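Local coordinates for protein dextranase (Pseudarthrobacter oxydans, PDB 6NZS) that hydrolyses internal alpha-1,6-glucosidic linkages of dextran, as an endo-acting enzyme of glycosyl hydrolase family 49, at residues Y445-L450 and A488-A493; V413-W418 and I449-S454; K407-P412 and R437-D442. All blocks are in the same frame, centred on the assembly; numbering follows the deposited sequence.

Contact 1 (Y445-L450 and A488-A493); sequences YNTCIL and AIRVYA
Leu450 and Ile489 form a parallel beta bridge, their CA atoms 4.6 Å apart, and two backbone hydrogen bonds define it. Leu450 N donates to Ala488 O (3.0 Å, 162° at the hydrogen), and Arg490 N donates back to Leu450 O. That second oxygen is also approached by the CA-H of Ile489. Both side chains lie on the same face of the sheet, where Leu450 CB rests against Ile489 CG1 at 3.9 Å.

The polar chain of Arg490 runs on the other face. It is extended from CG to NE, and Cys448 SG touches CG, CD and NE, with NE at 3.5 Å; the sulfur sits over one face of the guanidinium. Thr447 CG2 packs against Arg490 NH1 at 3.3 Å, the two side chains lying side by side. Three carbonyls hold the group's rotation: Val519 O takes NE, Ser517 O takes NH2 and Lys444 O takes NH1. An alanine here would probably leave those three carbonyls without their donors and open a gap beside the disulfide sulfur.

Aromatic packing makes up the third element. Tyr445 turns its edge to the face of Tyr492, the planes at 71°, and its CD1 stands 3.8 Å above the centre of the Tyr492 ring. Tyr492 OH is hydrogen-bonded to His521.

The Cys448–Cys487 disulfide ties the loop before Leu450 to the residue preceding Ala488. Adjoining coils of the beta-solenoid are thus joined by a covalent link, a backbone bridge and a buried arginine whose charge is likely to be partly offset by the dipoles of the three carbonyls.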
loop_
_atom_site.group_PDB
_atom_site.type_symbol
_atom_site.label_atom_id
_atom_site.label_comp_id
_atom_site.label_asym_id
_atom_site.label_seq_id
_atom_site.Cartn_x
_atom_site.Cartn_y
_atom_site.Cartn_z
ATOM N N TYR A 445 -9.645 -17.667 -4.003
ATOM C CA TYR A 445 -9.226 -17.939 -2.629
ATOM C C TYR A 445 -8.488 -16.773 -1.987
ATOM O O TYR A 445 -8.424 -16.712 -0.752
ATOM C CB TYR A 445 -8.302 -19.163 -2.557
ATOM C CG TYR A 445 -8.886 -20.455 -3.080
ATOM C CD1 TYR A 445 -9.632 -21.289 -2.254
ATOM C CD2 TYR A 445 -8.667 -20.852 -4.393
ATOM C CE1 TYR A 445 -10.155 -22.490 -2.733
ATOM C CE2 TYR A 445 -9.188 -22.043 -4.883
ATOM C CZ TYR A 445 -9.930 -22.852 -4.049
ATOM O OH TYR A 445 -10.441 -24.040 -4.536
ATOM N N ASN A 446 -7.923 -15.867 -2.780
ATOM C CA ASN A 446 -7.058 -14.796 -2.281
ATOM C C ASN A 446 -7.645 -13.438 -2.654
ATOM O O ASN A 446 -7.104 -12.723 -3.499
ATOM C CB ASN A 446 -5.602 -14.953 -2.793
ATOM C CG ASN A 446 -5.487 -14.854 -4.310
ATOM O OD1 ASN A 446 -6.326 -15.375 -5.046
ATOM N ND2 ASN A 446 -4.442 -14.180 -4.779
ATOM N N THR A 447 -8.747 -13.074 -2.011
ATOM C CA THR A 447 -9.386 -11.785 -2.258
ATOM C C THR A 447 -10.157 -11.403 -0.999
ATOM O O THR A 447 -10.025 -12.061 0.038
ATOM C CB THR A 447 -10.208 -11.826 -3.561
ATOM O OG1 THR A 447 -10.687 -10.511 -3.896
ATOM C CG2 THR A 447 -11.382 -12.776 -3.422
ATOM N N CYS A 448 -10.950 -10.329 -1.107
ATOM C CA CYS A 448 -11.748 -9.727 -0.036
ATOM C C CYS A 448 -10.924 -8.784 0.828
ATOM O O CYS A 448 -9.700 -8.704 0.691
ATOM C CB CYS A 448 -12.446 -10.760 0.862
ATOM S SG CYS A 448 -13.360 -12.053 0.001
ATOM N N ILE A 449 -11.593 -8.075 1.736
ATOM C CA ILE A 449 -10.887 -7.165 2.633
ATOM C C ILE A 449 -9.941 -7.937 3.553
ATOM O O ILE A 449 -8.781 -7.549 3.738
ATOM C CB ILE A 449 -11.891 -6.295 3.409
ATOM C CG1 ILE A 449 -12.799 -5.515 2.441
ATOM C CG2 ILE A 449 -11.152 -5.357 4.355
ATOM C CD1 ILE A 449 -12.063 -4.518 1.541
ATOM N N LEU A 450 -10.420 -9.032 4.150
ATOM C CA LEU A 450 -9.618 -9.879 5.033
ATOM C C LEU A 450 -9.548 -11.299 4.475
ATOM O O LEU A 450 -10.545 -11.830 3.976
ATOM C CB LEU A 450 -10.202 -9.894 6.454
ATOM C CG LEU A 450 -10.286 -8.529 7.135
ATOM C CD1 LEU A 450 -11.731 -8.057 7.241
ATOM C CD2 LEU A 450 -9.621 -8.588 8.510
ATOM N N ALA A 488 -16.206 -9.385 2.066
ATOM C CA ALA A 488 -15.656 -8.986 3.361
ATOM C C ALA A 488 -14.479 -9.856 3.797
ATOM O O ALA A 488 -13.400 -9.337 4.094
ATOM C CB ALA A 488 -16.751 -8.999 4.432
ATOM N N ILE A 489 -14.673 -11.172 3.876
ATOM C CA ILE A 489 -13.677 -12.031 4.520
ATOM C C ILE A 489 -13.746 -13.448 3.968
ATOM O O ILE A 489 -14.824 -14.043 3.881
ATOM C CB ILE A 489 -13.821 -11.996 6.057
ATOM C CG1 ILE A 489 -12.747 -12.854 6.717
ATOM C CG2 ILE A 489 -15.215 -12.438 6.492
ATOM C CD1 ILE A 489 -12.554 -12.528 8.206
ATOM N N ARG A 490 -12.586 -14.004 3.618
ATOM C CA ARG A 490 -12.493 -15.413 3.248
ATOM C C ARG A 490 -11.336 -16.024 4.013
ATOM O O ARG A 490 -10.180 -15.659 3.788
ATOM C CB ARG A 490 -12.329 -15.613 1.740
ATOM C CG ARG A 490 -13.646 -15.474 0.993
ATOM C CD ARG A 490 -13.499 -15.533 -0.519
ATOM N NE ARG A 490 -14.736 -15.036 -1.107
ATOM C CZ ARG A 490 -14.899 -14.699 -2.382
ATOM N NH1 ARG A 490 -13.908 -14.833 -3.248
ATOM N NH2 ARG A 490 -16.069 -14.213 -2.780
ATOM N N VAL A 491 -11.647 -16.953 4.908
ATOM C CA VAL A 491 -10.638 -17.638 5.704
ATOM C C VAL A 491 -10.629 -19.101 5.292
ATOM O O VAL A 491 -11.556 -19.849 5.622
ATOM C CB VAL A 491 -10.918 -17.483 7.204
ATOM C CG1 VAL A 491 -9.923 -18.306 8.027
ATOM C CG2 VAL A 491 -10.851 -16.007 7.606
ATOM N N TYR A 492 -9.592 -19.506 4.566
ATOM C CA TYR A 492 -9.294 -20.919 4.339
ATOM C C TYR A 492 -8.229 -21.271 5.368
ATOM O O TYR A 492 -7.048 -20.970 5.182
ATOM C CB TYR A 492 -8.866 -21.155 2.891
ATOM C CG TYR A 492 -9.903 -20.576 1.956
ATOM C CD1 TYR A 492 -11.101 -21.239 1.717
ATOM C CD2 TYR A 492 -9.720 -19.323 1.384
ATOM C CE1 TYR A 492 -12.077 -20.679 0.899
ATOM C CE2 TYR A 492 -10.671 -18.761 0.578
ATOM C CZ TYR A 492 -11.842 -19.443 0.328
ATOM O OH TYR A 492 -12.803 -18.866 -0.474
ATOM N N ALA A 493 -8.666 -21.847 6.490
ATOM C CA ALA A 493 -7.793 -21.992 7.651
ATOM C C ALA A 493 -6.765 -23.087 7.416
ATOM O O ALA A 493 -7.120 -24.260 7.260
ATOM C CB ALA A 493 -8.613 -22.296 8.900
#

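Contact 2 (V413-W418 and I449-S454); sequences VIQWGW and ILNSSS
Gln415 and Asn451 lie side by side on one face of a parallel pair, pointing the same way, with their amide planes 70° apart. Gln415 NE2 donates to Asn451 OD1 at 2.9 Å, tilted out of both amide planes. The bend at chi2 (65°) turns CD out of an extended path, and the amide ends beside Asn451 and Ser453. The carbonyl end, OE1, is gripped by two N-H groups, each in its plane and on a lone pair: Ser453 N at 2.9 Å, nearly straight at 176°, and Gly417 N at 2.8 Å. Two main-chain donors on OE1 and two side-chain acceptors on NE2, from Asn451 and Asp389, therefore fix the rotation of this buried amide.

Trp416 swings its indole to the other side of the pair, CG standing between the backbone N and the carbonyl carbon. One face of the indole receives Ser452 CB, 3.9 Å from the five-membered ring's centroid, as a CH-pi contact; Asn451 O lies over the same face. The indole edge meets Leu450 CD2, which also packs against Ile414 CD1 at 4.0 Å.

Ser453 CB lies over one face of the Trp418 indole as a CH-pi contact, 3.8 Å from the centroid of the six-membered ring, with OG over the same face, offset toward the rim, while Trp418 N bonds to Ser453 O at 3.0 Å. Between the two indoles Gly417 comes so close that a CB there would clash with Ser453 N.

In the parallel sheet on one face of the beta-solenoid, strands 414-415 and 450-452 belong to successive coils, between 391-392 and 489-493. Ile414 and Leu450 pack on Phe476 of strand 469-482, and Leu450 also on Val502 and Leu505 of strand 495-507.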
loop_
_atom_site.group_PDB
_atom_site.type_symbol
_atom_site.label_atom_id
_atom_site.label_comp_id
_atom_site.label_asym_id
_atom_site.label_seq_id
_atom_site.Cartn_x
_atom_site.Cartn_y
_atom_site.Cartn_z
ATOM N N VAL A 413 -6.900 -7.270 0.790
ATOM C CA VAL A 413 -6.235 -6.194 1.525
ATOM C C VAL A 413 -5.326 -6.764 2.618
ATOM O O VAL A 413 -4.103 -6.597 2.577
ATOM C CB VAL A 413 -7.257 -5.170 2.058
ATOM C CG1 VAL A 413 -6.546 -4.068 2.833
ATOM C CG2 VAL A 413 -8.060 -4.568 0.898
ATOM N N ILE A 414 -5.907 -7.484 3.576
ATOM C CA ILE A 414 -5.180 -8.103 4.684
ATOM C C ILE A 414 -5.042 -9.600 4.414
ATOM O O ILE A 414 -6.022 -10.265 4.067
ATOM C CB ILE A 414 -5.940 -7.862 5.996
ATOM C CG1 ILE A 414 -5.819 -6.396 6.416
ATOM C CG2 ILE A 414 -5.444 -8.802 7.093
ATOM C CD1 ILE A 414 -6.984 -5.896 7.265
ATOM N N GLN A 415 -3.830 -10.144 4.599
ATOM C CA GLN A 415 -3.532 -11.550 4.320
ATOM C C GLN A 415 -2.820 -12.176 5.515
ATOM O O GLN A 415 -1.844 -11.614 6.012
ATOM C CB GLN A 415 -2.589 -11.628 3.117
ATOM C CG GLN A 415 -2.161 -13.046 2.725
ATOM C CD GLN A 415 -3.331 -13.866 2.246
ATOM O OE1 GLN A 415 -3.804 -14.765 2.937
ATOM N NE2 GLN A 415 -3.830 -13.539 1.054
ATOM N N TRP A 416 -3.275 -13.361 5.946
ATOM C CA TRP A 416 -2.499 -14.160 6.894
ATOM C C TRP A 416 -2.393 -15.626 6.492
ATOM O O TRP A 416 -1.853 -16.431 7.266
ATOM C CB TRP A 416 -2.978 -14.002 8.349
ATOM C CG TRP A 416 -4.312 -14.605 8.685
ATOM C CD1 TRP A 416 -4.575 -15.909 9.017
ATOM C CD2 TRP A 416 -5.568 -13.914 8.755
ATOM N NE1 TRP A 416 -5.916 -16.065 9.285
ATOM C CE2 TRP A 416 -6.548 -14.858 9.129
ATOM C CE3 TRP A 416 -5.956 -12.583 8.553
ATOM C CZ2 TRP A 416 -7.891 -14.517 9.300
ATOM C CZ3 TRP A 416 -7.296 -12.247 8.710
ATOM C CH2 TRP A 416 -8.246 -13.213 9.076
ATOM N N GLY A 417 -2.859 -15.991 5.299
ATOM C CA GLY A 417 -2.801 -17.363 4.827
ATOM C C GLY A 417 -1.575 -17.695 3.999
ATOM O O GLY A 417 -0.465 -17.239 4.308
ATOM N N TRP A 418 -1.785 -18.496 2.943
ATOM C CA TRP A 418 -0.772 -19.022 2.017
ATOM C C TRP A 418 0.011 -20.217 2.560
ATOM O O TRP A 418 0.416 -21.086 1.782
ATOM C CB TRP A 418 0.204 -17.959 1.500
ATOM C CG TRP A 418 -0.374 -16.891 0.592
ATOM C CD1 TRP A 418 -0.369 -15.540 0.819
ATOM C CD2 TRP A 418 -0.977 -17.079 -0.702
ATOM N NE1 TRP A 418 -0.953 -14.881 -0.239
ATOM C CE2 TRP A 418 -1.336 -15.800 -1.183
ATOM C CE3 TRP A 418 -1.269 -18.205 -1.486
ATOM C CZ2 TRP A 418 -1.954 -15.610 -2.418
ATOM C CZ3 TRP A 418 -1.882 -18.014 -2.720
ATOM C CH2 TRP A 418 -2.228 -16.723 -3.169
ATOM N N ILE A 449 -11.593 -8.075 1.736
ATOM C CA ILE A 449 -10.887 -7.165 2.633
ATOM C C ILE A 449 -9.941 -7.937 3.553
ATOM O O ILE A 449 -8.781 -7.549 3.738
ATOM C CB ILE A 449 -11.891 -6.295 3.409
ATOM C CG1 ILE A 449 -12.799 -5.515 2.441
ATOM C CG2 ILE A 449 -11.152 -5.357 4.355
ATOM C CD1 ILE A 449 -12.063 -4.518 1.541
ATOM N N LEU A 450 -10.420 -9.032 4.150
ATOM C CA LEU A 450 -9.618 -9.879 5.033
ATOM C C LEU A 450 -9.548 -11.299 4.475
ATOM O O LEU A 450 -10.545 -11.830 3.976
ATOM C CB LEU A 450 -10.202 -9.894 6.454
ATOM C CG LEU A 450 -10.286 -8.529 7.135
ATOM C CD1 LEU A 450 -11.731 -8.057 7.241
ATOM C CD2 LEU A 450 -9.621 -8.588 8.510
ATOM N N ASN A 451 -8.376 -11.933 4.582
ATOM C CA ASN A 451 -8.165 -13.186 3.867
ATOM C C ASN A 451 -7.104 -14.037 4.548
ATOM O O ASN A 451 -6.063 -13.530 4.966
ATOM C CB ASN A 451 -7.730 -12.846 2.434
ATOM C CG ASN A 451 -7.565 -14.053 1.520
ATOM O OD1 ASN A 451 -6.613 -14.088 0.743
ATOM N ND2 ASN A 451 -8.494 -15.010 1.565
ATOM N N SER A 452 -7.395 -15.330 4.647
ATOM C CA SER A 452 -6.389 -16.384 4.766
ATOM C C SER A 452 -6.504 -17.203 3.487
ATOM O O SER A 452 -7.389 -18.057 3.363
ATOM C CB SER A 452 -6.625 -17.258 5.991
ATOM O OG SER A 452 -5.796 -18.423 5.921
ATOM N N SER A 453 -5.634 -16.922 2.524
ATOM C CA SER A 453 -5.654 -17.669 1.277
ATOM C C SER A 453 -5.279 -19.128 1.524
ATOM O O SER A 453 -4.574 -19.463 2.488
ATOM C CB SER A 453 -4.672 -17.058 0.277
ATOM O OG SER A 453 -4.714 -17.752 -0.968
ATOM N N SER A 454 -5.753 -19.997 0.634
ATOM C CA SER A 454 -5.312 -21.385 0.600
ATOM C C SER A 454 -3.822 -21.450 0.243
ATOM O O SER A 454 -3.177 -20.439 -0.032
ATOM C CB SER A 454 -6.180 -22.157 -0.386
ATOM O OG SER A 454 -6.137 -21.544 -1.662
#

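Contact 3 (K407-P412 and R437-D442); sequences KNENGP and RMYWKD
Arg437 and Asn408 meet where two successive coils of the parallel beta-helix, the fold of family 49, leave their strands 398-407 and 423-435 and turn into loops. Arg437 N bonds to Asn408 O at 2.9 Å, the donor standing above the carbonyl plane.

From there the arginine side chain can be followed outward. CB lies 3.5 Å from the same Asn408 O. The chain then bends, chi3 being -57°, and this brings NE to Glu409 OE2 at 3.0 Å. The oxygen lies in the guanidinium plane, at its edge, yet is itself met from above the carboxylate plane; the two planes are 67° apart. NH2 adds a second, weak bond to OE2, completing the salt bridge, and lies 3.4 Å from Asn408 CG, the two side chains side by side with amide and guanidinium planes 41° apart. NH1 donates a hydrogen bond to a water, which in turn donates one to Asn408 OD1, an oxygen that also accepts from Asn385; NH1 has a further salt bridge with Glu181. Two acidic groups thus share one buried arginine.

Glu409 CB touches the edge of the Tyr439 ring, while Met438 SD approaches Gly411 O. Within 407-412, Lys407 NZ donates to the carbonyls of Asn410 and Pro412, and also bonds to Asp388 O. Farther along, one water accepts from both Trp440 NE1 and Gly411 N, each at 2.9 Å.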
loop_
_atom_site.group_PDB
_atom_site.type_symbol
_atom_site.label_atom_id
_atom_site.label_comp_id
_atom_site.label_asym_id
_atom_site.label_seq_id
_atom_site.Cartn_x
_atom_site.Cartn_y
_atom_site.Cartn_z
ATOM N N LYS A 407 -6.388 0.126 -2.928
ATOM C CA LYS A 407 -6.191 -1.230 -3.405
ATOM C C LYS A 407 -6.463 -1.275 -4.904
ATOM O O LYS A 407 -7.364 -0.593 -5.392
ATOM C CB LYS A 407 -7.149 -2.148 -2.632
ATOM C CG LYS A 407 -7.231 -3.583 -3.112
ATOM C CD LYS A 407 -5.960 -4.338 -2.779
ATOM C CE LYS A 407 -5.873 -5.611 -3.590
ATOM N NZ LYS A 407 -4.706 -6.441 -3.131
ATOM N N ASN A 408 -5.658 -2.053 -5.642
ATOM C CA ASN A 408 -5.927 -2.246 -7.063
ATOM C C ASN A 408 -6.780 -3.500 -7.256
ATOM O O ASN A 408 -7.814 -3.632 -6.596
ATOM C CB ASN A 408 -4.630 -2.220 -7.888
ATOM C CG ASN A 408 -4.049 -0.808 -8.016
ATOM O OD1 ASN A 408 -4.532 0.138 -7.393
ATOM N ND2 ASN A 408 -3.039 -0.661 -8.870
ATOM N N GLU A 409 -6.372 -4.431 -8.121
ATOM C CA GLU A 409 -7.259 -5.514 -8.548
ATOM C C GLU A 409 -7.015 -6.831 -7.829
ATOM O O GLU A 409 -7.971 -7.561 -7.524
ATOM C CB GLU A 409 -7.058 -5.773 -10.045
ATOM C CG GLU A 409 -7.504 -4.628 -10.929
ATOM C CD GLU A 409 -6.353 -3.791 -11.437
ATOM O OE1 GLU A 409 -5.198 -4.042 -11.028
ATOM O OE2 GLU A 409 -6.604 -2.874 -12.247
ATOM N N ASN A 410 -5.760 -7.166 -7.587
ATOM C CA ASN A 410 -5.346 -8.532 -7.332
ATOM C C ASN A 410 -4.983 -8.721 -5.869
ATOM O O ASN A 410 -4.302 -7.876 -5.278
ATOM C CB ASN A 410 -4.136 -8.827 -8.207
ATOM C CG ASN A 410 -3.624 -10.203 -8.022
ATOM O OD1 ASN A 410 -4.296 -11.171 -8.370
ATOM N ND2 ASN A 410 -2.418 -10.320 -7.462
ATOM N N GLY A 411 -5.410 -9.851 -5.297
ATOM C CA GLY A 411 -5.156 -10.156 -3.908
ATOM C C GLY A 411 -6.126 -9.450 -2.980
ATOM O O GLY A 411 -6.909 -8.588 -3.397
ATOM N N PRO A 412 -6.101 -9.818 -1.707
ATOM C CA PRO A 412 -6.945 -9.170 -0.702
ATOM C C PRO A 412 -6.258 -7.909 -0.186
ATOM O O PRO A 412 -5.186 -7.521 -0.648
ATOM C CB PRO A 412 -6.970 -10.220 0.403
ATOM C CG PRO A 412 -5.574 -10.767 0.359
ATOM C CD PRO A 412 -5.245 -10.856 -1.113
ATOM N N ARG A 437 -10.304 -2.239 -6.560
ATOM C CA ARG A 437 -10.817 -2.750 -7.823
ATOM C C ARG A 437 -10.888 -4.271 -7.793
ATOM O O ARG A 437 -10.644 -4.943 -8.797
ATOM C CB ARG A 437 -9.997 -2.252 -9.016
ATOM C CG ARG A 437 -10.217 -0.768 -9.346
ATOM C CD ARG A 437 -9.699 -0.402 -10.743
ATOM N NE ARG A 437 -8.284 -0.718 -10.912
ATOM C CZ ARG A 437 -7.279 0.060 -10.529
ATOM N NH1 ARG A 437 -7.510 1.233 -9.948
ATOM N NH2 ARG A 437 -6.026 -0.341 -10.728
ATOM N N MET A 438 -11.230 -4.833 -6.635
ATOM C CA MET A 438 -11.338 -6.284 -6.510
ATOM C C MET A 438 -12.610 -6.744 -7.216
ATOM O O MET A 438 -13.719 -6.340 -6.848
ATOM C CB MET A 438 -11.316 -6.689 -5.037
ATOM C CG MET A 438 -9.986 -6.331 -4.354
ATOM S SD MET A 438 -9.782 -6.977 -2.669
ATOM C CE MET A 438 -11.090 -6.102 -1.826
ATOM N N TYR A 439 -12.455 -7.560 -8.258
ATOM C CA TYR A 439 -13.503 -7.658 -9.270
ATOM C C TYR A 439 -13.936 -9.065 -9.657
ATOM O O TYR A 439 -14.849 -9.187 -10.470
ATOM C CB TYR A 439 -13.081 -6.933 -10.561
ATOM C CG TYR A 439 -11.950 -7.596 -11.346
ATOM C CD1 TYR A 439 -12.210 -8.551 -12.330
ATOM C CD2 TYR A 439 -10.623 -7.245 -11.124
ATOM C CE1 TYR A 439 -11.179 -9.142 -13.049
ATOM C CE2 TYR A 439 -9.591 -7.827 -11.845
ATOM C CZ TYR A 439 -9.878 -8.769 -12.806
ATOM O OH TYR A 439 -8.854 -9.341 -13.523
ATOM N N TRP A 440 -13.322 -10.112 -9.115
ATOM C CA TRP A 440 -13.417 -11.442 -9.719
ATOM C C TRP A 440 -14.852 -11.955 -9.788
ATOM O O TRP A 440 -15.597 -11.924 -8.803
ATOM C CB TRP A 440 -12.589 -12.431 -8.906
ATOM C CG TRP A 440 -11.171 -12.040 -8.671
ATOM C CD1 TRP A 440 -10.593 -11.752 -7.465
ATOM C CD2 TRP A 440 -10.128 -11.942 -9.649
ATOM N NE1 TRP A 440 -9.264 -11.470 -7.636
ATOM C CE2 TRP A 440 -8.948 -11.589 -8.965
ATOM C CE3 TRP A 440 -10.077 -12.132 -11.036
ATOM C CZ2 TRP A 440 -7.735 -11.398 -9.616
ATOM C CZ3 TRP A 440 -8.869 -11.940 -11.686
ATOM C CH2 TRP A 440 -7.711 -11.579 -10.975
ATOM N N LYS A 441 -15.219 -12.468 -10.966
ATOM C CA LYS A 441 -16.505 -13.131 -11.131
ATOM C C LYS A 441 -16.514 -14.484 -10.430
ATOM O O LYS A 441 -17.507 -14.855 -9.790
ATOM C CB LYS A 441 -16.759 -13.290 -12.633
ATOM C CG LYS A 441 -17.927 -14.164 -13.062
ATOM C CD LYS A 441 -17.931 -14.229 -14.590
ATOM C CE LYS A 441 -18.817 -15.335 -15.137
ATOM N NZ LYS A 441 -18.806 -15.362 -16.630
ATOM N N ASP A 442 -15.420 -15.232 -10.533
ATOM C CA ASP A 442 -15.339 -16.506 -9.839
ATOM C C ASP A 442 -14.942 -16.269 -8.386
ATOM O O ASP A 442 -14.473 -15.187 -8.016
ATOM C CB ASP A 442 -14.375 -17.477 -10.542
ATOM C CG ASP A 442 -12.966 -16.913 -10.728
ATOM O OD1 ASP A 442 -12.806 -15.698 -10.901
ATOM O OD2 ASP A 442 -11.995 -17.712 -10.717
HETATM O O HOH W 1 -5.062 2.574 -9.197
HETATM O O HOH W 2 -8.686 -9.401 -5.363
HETATM O O HOH W 3 -6.836 -12.189 -6.220
#

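Contacts 1 and 2 lie about 5 Å apart between centres and share Ile449 and Leu450, because strand 450-452 is the middle member of three parallel neighbours. Asn451 joins them directly: its ND2 is 2.9 Å from Arg490 O and 2.9 Å from Tyr445 O, both probable hydrogen bonds. Contact 3 is centred about 11 Å from contact 1 and 13 Å from contact 2, in the loops that lead into strands 414-415 and 450-452. Pro412 and Met438 carry its packing onward: Pro412 CB is 3.1 Å from Cys448 O and 3.4 Å from Asn451 CB, and Met438 CE is 3.8 Å from Ile449 CD1.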